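Local coordinates for protein mannose-specific lectin 3 chain 2 (PDB 3MEZ) that probably acts as a mannose-binding lectin domain, one of two kinds of chain in a heterotetramer with weak agglutinating activity toward trypsin-treated rabbit erythrocytes, at residues L36-G41 and G99-Y104; S50-R55 and L69-D74. All blocks are in the same frame, centred on the assembly; numbering follows the deposited sequence.

In the fold
Both contacts join parts of one bulb-type lectin domain, and their centres lie about 16 Å apart. Contact 1 sets strand 36-40 against the start of strand 101-110; contact 2, formed within the intervening sequence, lays the loop 50-55 over strand 69-72. They meet at the beginning of strand 36-40. There Leu-36 O lies 3.0 Å from Ser-50 N, a probable hydrogen bond, and Leu-36 CB packs 3.8 Å from Ile-71 CD1. Contact 1 joins two sheets; contact 2 joins the loop leaving one sheet to a strand of another. The small ligand at contact 2 is formic acid, probably from the crystallisation liquor, bound at the backbone of Asp-74.

Contact 1 (L36-G41 and G99-Y104); sequences LVLTKG and GQAVVY
Leu-38 reaches across from strand 36-40 with a single methyl, CD2, which lies 3.9 Å from Ala-101 CB. The same methyl lies 4.0 Å from the carbonyl oxygen Gly-99 O. Seen from CD2, these two partners stand almost at a right angle, so the leucine tip fits the corner where the chain comes out of the loop at Gly-99 and enters the strand. The branch is carried there by a first torsion that sets CG anti to the backbone nitrogen (chi1 165°). The second torsion, 18°, brings CD1 nearly into eclipse with CA, an unusual leucine shape that may be strained or only approximately placed. Ala-101 meets it with its one methyl, whose bond points toward strand 36-40 in general, CD2 lying to one side of it. No hydrogen bond joins the two segments. Leu-95 and Leu-28 also pack on Leu-38, and Leu-93 packs on Ala-101, continuing the apolar surroundings.

Beyond Ala-101, the alternation of the strand puts Val-102 and Tyr-104 on its other side, where they pack on each other and take no part in the contact. Val-102, Val-103 and Tyr-104 pair antiparallel with a strand of the lectin 3 chain 1 subunit. Thr-107 of that neighbouring chain also packs on Leu-38. This buried contact joins two antiparallel sheets through side chains, as expected in the beta-prism II fold of bulb-type lectins, where three sheets enclose an apolar core and a C-terminal strand extends a sheet across the heterodimer.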
ATOM      1  N   LEU B  36      14.533   0.644 -11.371  1.00 24.03           N
ATOM      2  CA  LEU B  36      13.999   1.830 -10.742  1.00 23.11           C
ATOM      3  C   LEU B  36      14.502   3.005 -11.524  1.00 23.72           C
ATOM      4  O   LEU B  36      15.660   3.225 -11.586  1.00 23.07           O
ATOM      5  CB  LEU B  36      14.555   1.959  -9.350  1.00 23.61           C
ATOM      6  CG  LEU B  36      13.828   2.599  -8.177  1.00 25.59           C
ATOM      7  CD1 LEU B  36      14.710   3.365  -7.278  1.00 27.95           C
ATOM      8  CD2 LEU B  36      12.558   3.334  -8.501  1.00 24.73           C
ATOM      9  N   VAL B  37      13.613   3.754 -12.111  1.00 23.43           N
ATOM     10  CA  VAL B  37      14.007   4.767 -13.046  1.00 26.02           C
ATOM     11  C   VAL B  37      13.458   6.147 -12.735  1.00 25.97           C
ATOM     12  O   VAL B  37      12.309   6.312 -12.521  1.00 24.73           O
ATOM     13  CB  VAL B  37      13.594   4.383 -14.478  1.00 26.62           C
ATOM     14  CG1 VAL B  37      14.038   5.420 -15.479  1.00 30.00           C
ATOM     15  CG2 VAL B  37      14.147   3.052 -14.838  1.00 29.06           C
ATOM     16  N   LEU B  38      14.311   7.141 -12.769  1.00 26.19           N
ATOM     17  CA  LEU B  38      13.876   8.482 -12.601  1.00 26.34           C
ATOM     18  C   LEU B  38      13.984   9.244 -13.920  1.00 28.57           C
ATOM     19  O   LEU B  38      15.029   9.400 -14.456  1.00 25.72           O
ATOM     20  CB  LEU B  38      14.693   9.089 -11.504  1.00 26.77           C
ATOM     21  CG  LEU B  38      14.754  10.556 -11.263  1.00 29.41           C
ATOM     22  CD1 LEU B  38      13.647  11.247 -11.898  1.00 29.40           C
ATOM     23  CD2 LEU B  38      14.810  10.840  -9.851  1.00 29.09           C
ATOM     24  N   THR B  39      12.859   9.707 -14.422  1.00 29.66           N
ATOM     25  CA  THR B  39      12.814  10.317 -15.724  1.00 32.92           C
ATOM     26  C   THR B  39      12.127  11.655 -15.766  1.00 32.33           C
ATOM     27  O   THR B  39      11.338  11.947 -14.949  1.00 31.75           O
ATOM     28  CB  THR B  39      12.111   9.467 -16.711  1.00 32.59           C
ATOM     29  OG1 THR B  39      10.831   9.152 -16.220  1.00 33.89           O
ATOM     30  CG2 THR B  39      12.849   8.244 -16.943  1.00 36.82           C
ATOM     31  N   LYS B  40      12.445  12.411 -16.804  1.00 34.94           N
ATOM     32  CA  LYS B  40      11.926  13.723 -17.054  1.00 35.90           C
ATOM     33  C   LYS B  40      11.285  13.799 -18.424  1.00 38.28           C
ATOM     34  O   LYS B  40      11.825  13.298 -19.392  1.00 38.92           O
ATOM     35  CB  LYS B  40      13.033  14.756 -16.898  1.00 35.79           C
ATOM     36  CG  LYS B  40      12.585  16.180 -16.837  1.00 35.78           C
ATOM     37  CD  LYS B  40      13.670  17.115 -17.219  1.00 34.62           C
ATOM     38  CE  LYS B  40      13.338  18.545 -16.934  1.00 38.94           C
ATOM     39  NZ  LYS B  40      12.326  19.122 -17.810  1.00 34.06           N
ATOM     40  N   GLY B  41      10.112  14.420 -18.489  1.00 38.87           N
ATOM     41  CA  GLY B  41       9.362  14.578 -19.716  1.00 39.61           C
ATOM     42  C   GLY B  41       8.530  13.398 -20.130  1.00 40.45           C
ATOM     43  O   GLY B  41       8.877  12.674 -21.007  1.00 41.96           O
ATOM     44  N   GLY B  99      14.138  18.064  -9.494  1.00 23.56           N
ATOM     45  CA  GLY B  99      14.454  16.843 -10.177  1.00 22.23           C
ATOM     46  C   GLY B  99      15.248  15.767  -9.447  1.00 21.31           C
ATOM     47  O   GLY B  99      15.606  14.791  -9.995  1.00 20.26           O
ATOM     48  N   GLN B 100      15.500  15.964  -8.187  1.00 19.06           N
ATOM     49  CA  GLN B 100      16.235  15.005  -7.407  1.00 20.27           C
ATOM     50  C   GLN B 100      15.298  14.236  -6.532  1.00 19.26           C
ATOM     51  O   GLN B 100      14.400  14.790  -5.995  1.00 19.15           O
ATOM     52  CB  GLN B 100      17.261  15.673  -6.496  1.00 20.88           C
ATOM     53  CG  GLN B 100      18.420  16.207  -7.174  1.00 23.35           C
ATOM     54  CD  GLN B 100      19.266  17.042  -6.320  1.00 26.82           C
ATOM     55  OE1 GLN B 100      19.805  16.601  -5.350  1.00 27.41           O
ATOM     56  NE2 GLN B 100      19.415  18.258  -6.707  1.00 29.70           N
ATOM     57  N   ALA B 101      15.575  12.959  -6.381  1.00 18.52           N
ATOM     58  CA  ALA B 101      14.961  12.132  -5.375  1.00 18.45           C
ATOM     59  C   ALA B 101      15.897  12.061  -4.196  1.00 18.03           C
ATOM     60  O   ALA B 101      17.001  11.678  -4.355  1.00 19.61           O
ATOM     61  CB  ALA B 101      14.676  10.785  -5.906  1.00 18.44           C
ATOM     62  N   VAL B 102      15.410  12.486  -3.045  1.00 17.47           N
ATOM     63  CA  VAL B 102      16.155  12.612  -1.810  1.00 18.41           C
ATOM     64  C   VAL B 102      15.506  11.920  -0.602  1.00 17.86           C
ATOM     65  O   VAL B 102      14.353  12.076  -0.333  1.00 17.90           O
ATOM     66  CB  VAL B 102      16.397  14.104  -1.453  1.00 18.18           C
ATOM     67  CG1 VAL B 102      17.392  14.260  -0.331  1.00 18.61           C
ATOM     68  CG2 VAL B 102      16.819  14.857  -2.628  1.00 17.05           C
ATOM     69  N   VAL B 103      16.321  11.192   0.129  1.00 18.98           N
ATOM     70  CA  VAL B 103      15.892  10.564   1.347  1.00 19.36           C
ATOM     71  C   VAL B 103      16.346  11.427   2.497  1.00 19.80           C
ATOM     72  O   VAL B 103      17.487  11.782   2.559  1.00 22.14           O
ATOM     73  CB  VAL B 103      16.458   9.170   1.537  1.00 18.64           C
ATOM     74  CG1 VAL B 103      15.950   8.583   2.775  1.00 16.89           C
ATOM     75  CG2 VAL B 103      16.161   8.296   0.377  1.00 21.75           C
ATOM     76  N   TYR B 104      15.415  11.775   3.364  1.00 19.99           N
ATOM     77  CA  TYR B 104      15.638  12.524   4.559  1.00 19.10           C
ATOM     78  C   TYR B 104      15.187  11.755   5.809  1.00 21.06           C
ATOM     79  O   TYR B 104      14.099  11.240   5.870  1.00 19.62           O
ATOM     80  CB  TYR B 104      14.871  13.849   4.553  1.00 21.31           C
ATOM     81  CG  TYR B 104      15.169  14.860   3.482  1.00 20.32           C
ATOM     82  CD1 TYR B 104      14.510  14.847   2.293  1.00 21.76           C
ATOM     83  CD2 TYR B 104      16.076  15.858   3.687  1.00 22.18           C
ATOM     84  CE1 TYR B 104      14.771  15.782   1.341  1.00 19.29           C
ATOM     85  CE2 TYR B 104      16.334  16.777   2.765  1.00 18.77           C
ATOM     86  CZ  TYR B 104      15.695  16.757   1.583  1.00 21.87           C
ATOM     87  OH  TYR B 104      15.977  17.705   0.686  1.00 18.44           O
TER

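Contact 2 (S50-R55 and L69-D74); sequences SGTSGR and LDITDD. With FMT (formic acid), chain I.
Ile-71 meets the loop 50-55 through the methyl at the end of its longer branch. From CB, whose bond points toward the loop, CG1 runs anti to the carbonyl carbon and beside the backbone nitrogen (chi1 -56°). The short branch, CG2, stands anti to the backbone nitrogen. CD1 continues the longer branch fully extended (chi2 174°), and of this side chain it alone comes within 4.2 Å of the loop. It lies 3.5 Å from Ser-50 OG. On its other contact, CD1 is 4.0 Å from Thr-52 OG1. The methyl therefore rests against two hydroxyls, in van der Waals packing without a hydrogen bond across it. The Thr-52 and Ile-71 side chains cross obliquely. Leu-36 also packs on CD1, and Met-61 and Cys-34 on Ile-71.

Both hydroxyls are held by polar partners. Ser-50 OG and Thr-52 OG1 are 2.8 Å apart, close enough for a hydrogen bond whose proton is not settled. Thr-52 OG1 is further hydrogen-bonded to Cys-34 O, and Ser-50 OG to Asn-35 OD1 and Leu-36 N. A type II turn, closed by Arg-55 N to Thr-52 O at 3.2 Å, follows, with Gly-54 at its third position.

Past the strand, Asp-74 N donates to formic acid O1 over 2.7 Å at an N-H...O angle of 159°. The Asp-74 carboxylate forms a salt bridge with Arg-62 of the second subunit, another copy of this chain.

Strand 69-72 lies between strands 60-63 and 78-81 of an antiparallel sheet. The loop leaving strand 45-49 covers its Ile-71 side, with Ser-50 on Phe-80 and Thr-52 on Val-79, and no helix takes part.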
ATOM      1  N   SER B  50      18.578   2.500 -11.457  1.00 27.55           N
ATOM      2  CA  SER B  50      19.296   1.503 -10.722  1.00 27.03           C
ATOM      3  C   SER B  50      20.084   0.591 -11.651  1.00 27.79           C
ATOM      4  O   SER B  50      20.996  -0.026 -11.244  1.00 28.88           O
ATOM      5  CB  SER B  50      18.368   0.709  -9.817  1.00 27.19           C
ATOM      6  OG  SER B  50      17.429   0.054 -10.554  1.00 23.59           O
ATOM      7  N   GLY B  51      19.716   0.558 -12.907  1.00 28.41           N
ATOM      8  CA  GLY B  51      20.265  -0.379 -13.851  1.00 28.98           C
ATOM      9  C   GLY B  51      20.103  -1.838 -13.482  1.00 30.30           C
ATOM     10  O   GLY B  51      21.014  -2.586 -13.570  1.00 29.23           O
ATOM     11  N   THR B  52      18.915  -2.204 -13.032  1.00 28.66           N
ATOM     12  CA  THR B  52      18.633  -3.546 -12.597  1.00 29.98           C
ATOM     13  C   THR B  52      17.578  -4.200 -13.434  1.00 31.28           C
ATOM     14  O   THR B  52      16.936  -5.080 -12.999  1.00 31.79           O
ATOM     15  CB  THR B  52      18.250  -3.622 -11.138  1.00 29.45           C
ATOM     16  OG1 THR B  52      17.207  -2.709 -10.885  1.00 27.13           O
ATOM     17  CG2 THR B  52      19.412  -3.303 -10.268  1.00 29.94           C
ATOM     18  N   SER B  53      17.430  -3.753 -14.658  1.00 32.41           N
ATOM     19  CA  SER B  53      16.483  -4.327 -15.574  1.00 35.05           C
ATOM     20  C   SER B  53      16.773  -5.779 -15.852  1.00 36.22           C
ATOM     21  O   SER B  53      17.893  -6.143 -16.046  1.00 36.77           O
ATOM     22  CB  SER B  53      16.553  -3.543 -16.857  1.00 35.58           C
ATOM     23  OG  SER B  53      15.987  -4.213 -17.902  1.00 39.32           O
ATOM     24  N   GLY B  54      15.748  -6.615 -15.839  1.00 35.44           N
ATOM     25  CA  GLY B  54      15.891  -8.033 -16.042  1.00 35.81           C
ATOM     26  C   GLY B  54      16.301  -8.856 -14.838  1.00 35.46           C
ATOM     27  O   GLY B  54      16.459 -10.041 -14.911  1.00 35.50           O
ATOM     28  N   ARG B  55      16.486  -8.200 -13.718  1.00 34.81           N
ATOM     29  CA  ARG B  55      16.767  -8.876 -12.477  1.00 35.16           C
ATOM     30  C   ARG B  55      15.601  -9.606 -11.818  1.00 34.94           C
ATOM     31  O   ARG B  55      15.803 -10.337 -10.892  1.00 38.32           O
ATOM     32  CB  ARG B  55      17.447  -7.946 -11.486  1.00 36.29           C
ATOM     33  CG  ARG B  55      18.872  -7.658 -11.795  0.50 36.25           C
ATOM     34  CD  ARG B  55      19.817  -8.567 -11.045  0.50 38.15           C
ATOM     35  NE  ARG B  55      21.214  -8.183 -11.171  0.50 39.87           N
ATOM     36  CZ  ARG B  55      22.179  -8.467 -10.288  0.50 41.32           C
ATOM     37  NH1 ARG B  55      21.922  -9.164  -9.190  0.50 41.80           N
ATOM     38  NH2 ARG B  55      23.428  -8.064 -10.523  0.50 39.41           N
ATOM     39  N   LEU B  69      17.218   2.399   0.664  1.00 23.15           N
ATOM     40  CA  LEU B  69      16.318   1.971  -0.390  1.00 25.33           C
ATOM     41  C   LEU B  69      16.777   0.671  -1.013  1.00 26.49           C
ATOM     42  O   LEU B  69      17.779   0.648  -1.656  1.00 26.68           O
ATOM     43  CB  LEU B  69      16.301   2.969  -1.521  1.00 25.53           C
ATOM     44  CG  LEU B  69      15.591   4.287  -1.579  1.00 29.23           C
ATOM     45  CD1 LEU B  69      15.783   4.860  -2.968  1.00 28.12           C
ATOM     46  CD2 LEU B  69      14.157   4.118  -1.292  1.00 26.14           C
ATOM     47  N   ASP B  70      15.993  -0.378  -0.845  1.00 25.31           N
ATOM     48  CA  ASP B  70      16.249  -1.700  -1.378  1.00 25.66           C
ATOM     49  C   ASP B  70      15.311  -2.041  -2.524  1.00 25.69           C
ATOM     50  O   ASP B  70      14.162  -1.791  -2.430  1.00 25.06           O
ATOM     51  CB  ASP B  70      16.062  -2.779  -0.300  1.00 25.77           C
ATOM     52  CG  ASP B  70      16.902  -2.551   0.933  1.00 27.78           C
ATOM     53  OD1 ASP B  70      18.089  -2.432   0.805  1.00 27.30           O
ATOM     54  OD2 ASP B  70      16.371  -2.479   2.020  1.00 27.63           O
ATOM     55  N   ILE B  71      15.843  -2.603  -3.588  1.00 23.82           N
ATOM     56  CA  ILE B  71      15.074  -3.269  -4.586  1.00 24.94           C
ATOM     57  C   ILE B  71      15.202  -4.775  -4.360  1.00 25.19           C
ATOM     58  O   ILE B  71      16.260  -5.322  -4.382  1.00 26.11           O
ATOM     59  CB  ILE B  71      15.494  -2.940  -6.009  1.00 23.31           C
ATOM     60  CG1 ILE B  71      15.454  -1.455  -6.245  1.00 23.64           C
ATOM     61  CG2 ILE B  71      14.621  -3.598  -6.941  1.00 21.58           C
ATOM     62  CD1 ILE B  71      15.974  -1.040  -7.520  1.00 23.30           C
ATOM     63  N   THR B  72      14.065  -5.403  -4.146  1.00 24.45           N
ATOM     64  CA  THR B  72      13.950  -6.736  -3.647  1.00 23.82           C
ATOM     65  C   THR B  72      13.160  -7.609  -4.591  1.00 23.88           C
ATOM     66  O   THR B  72      12.198  -7.187  -5.121  1.00 22.69           O
ATOM     67  CB  THR B  72      13.247  -6.702  -2.276  1.00 25.91           C
ATOM     68  OG1 THR B  72      13.892  -5.764  -1.420  1.00 30.91           O
ATOM     69  CG2 THR B  72      13.261  -8.030  -1.640  1.00 21.68           C
ATOM     70  N   ASP B  73      13.615  -8.813  -4.816  1.00 23.64           N
ATOM     71  CA  ASP B  73      12.880  -9.771  -5.617  1.00 23.77           C
ATOM     72  C   ASP B  73      11.863 -10.616  -4.843  1.00 21.55           C
ATOM     73  O   ASP B  73      11.802 -10.550  -3.666  1.00 21.77           O
ATOM     74  CB  ASP B  73      13.799 -10.623  -6.488  1.00 25.26           C
ATOM     75  CG  ASP B  73      14.565 -11.663  -5.712  1.00 24.87           C
ATOM     76  OD1 ASP B  73      14.347 -11.894  -4.565  1.00 24.61           O
ATOM     77  OD2 ASP B  73      15.448 -12.213  -6.302  1.00 34.73           O
ATOM     78  N   ASP B  74      11.130 -11.460  -5.540  1.00 22.10           N
ATOM     79  CA  ASP B  74      10.102 -12.272  -4.897  1.00 23.55           C
ATOM     80  C   ASP B  74      10.668 -13.176  -3.820  1.00 25.11           C
ATOM     81  O   ASP B  74       9.993 -13.492  -2.885  1.00 24.16           O
ATOM     82  CB  ASP B  74       9.303 -13.070  -5.889  1.00 24.08           C
ATOM     83  CG  ASP B  74       8.039 -13.651  -5.292  1.00 24.74           C
ATOM     84  OD1 ASP B  74       7.878 -14.846  -5.352  1.00 21.33           O
ATOM     85  OD2 ASP B  74       7.229 -12.905  -4.783  1.00 22.73           O
TER
HETATM   86  C   FMT I 114      11.174 -11.551  -9.426  1.00 31.98           C
HETATM   87  O1  FMT I 114      11.015 -11.322  -8.246  1.00 30.53           O
HETATM   88  O2  FMT I 114      11.319 -12.711  -9.810  1.00 33.69           O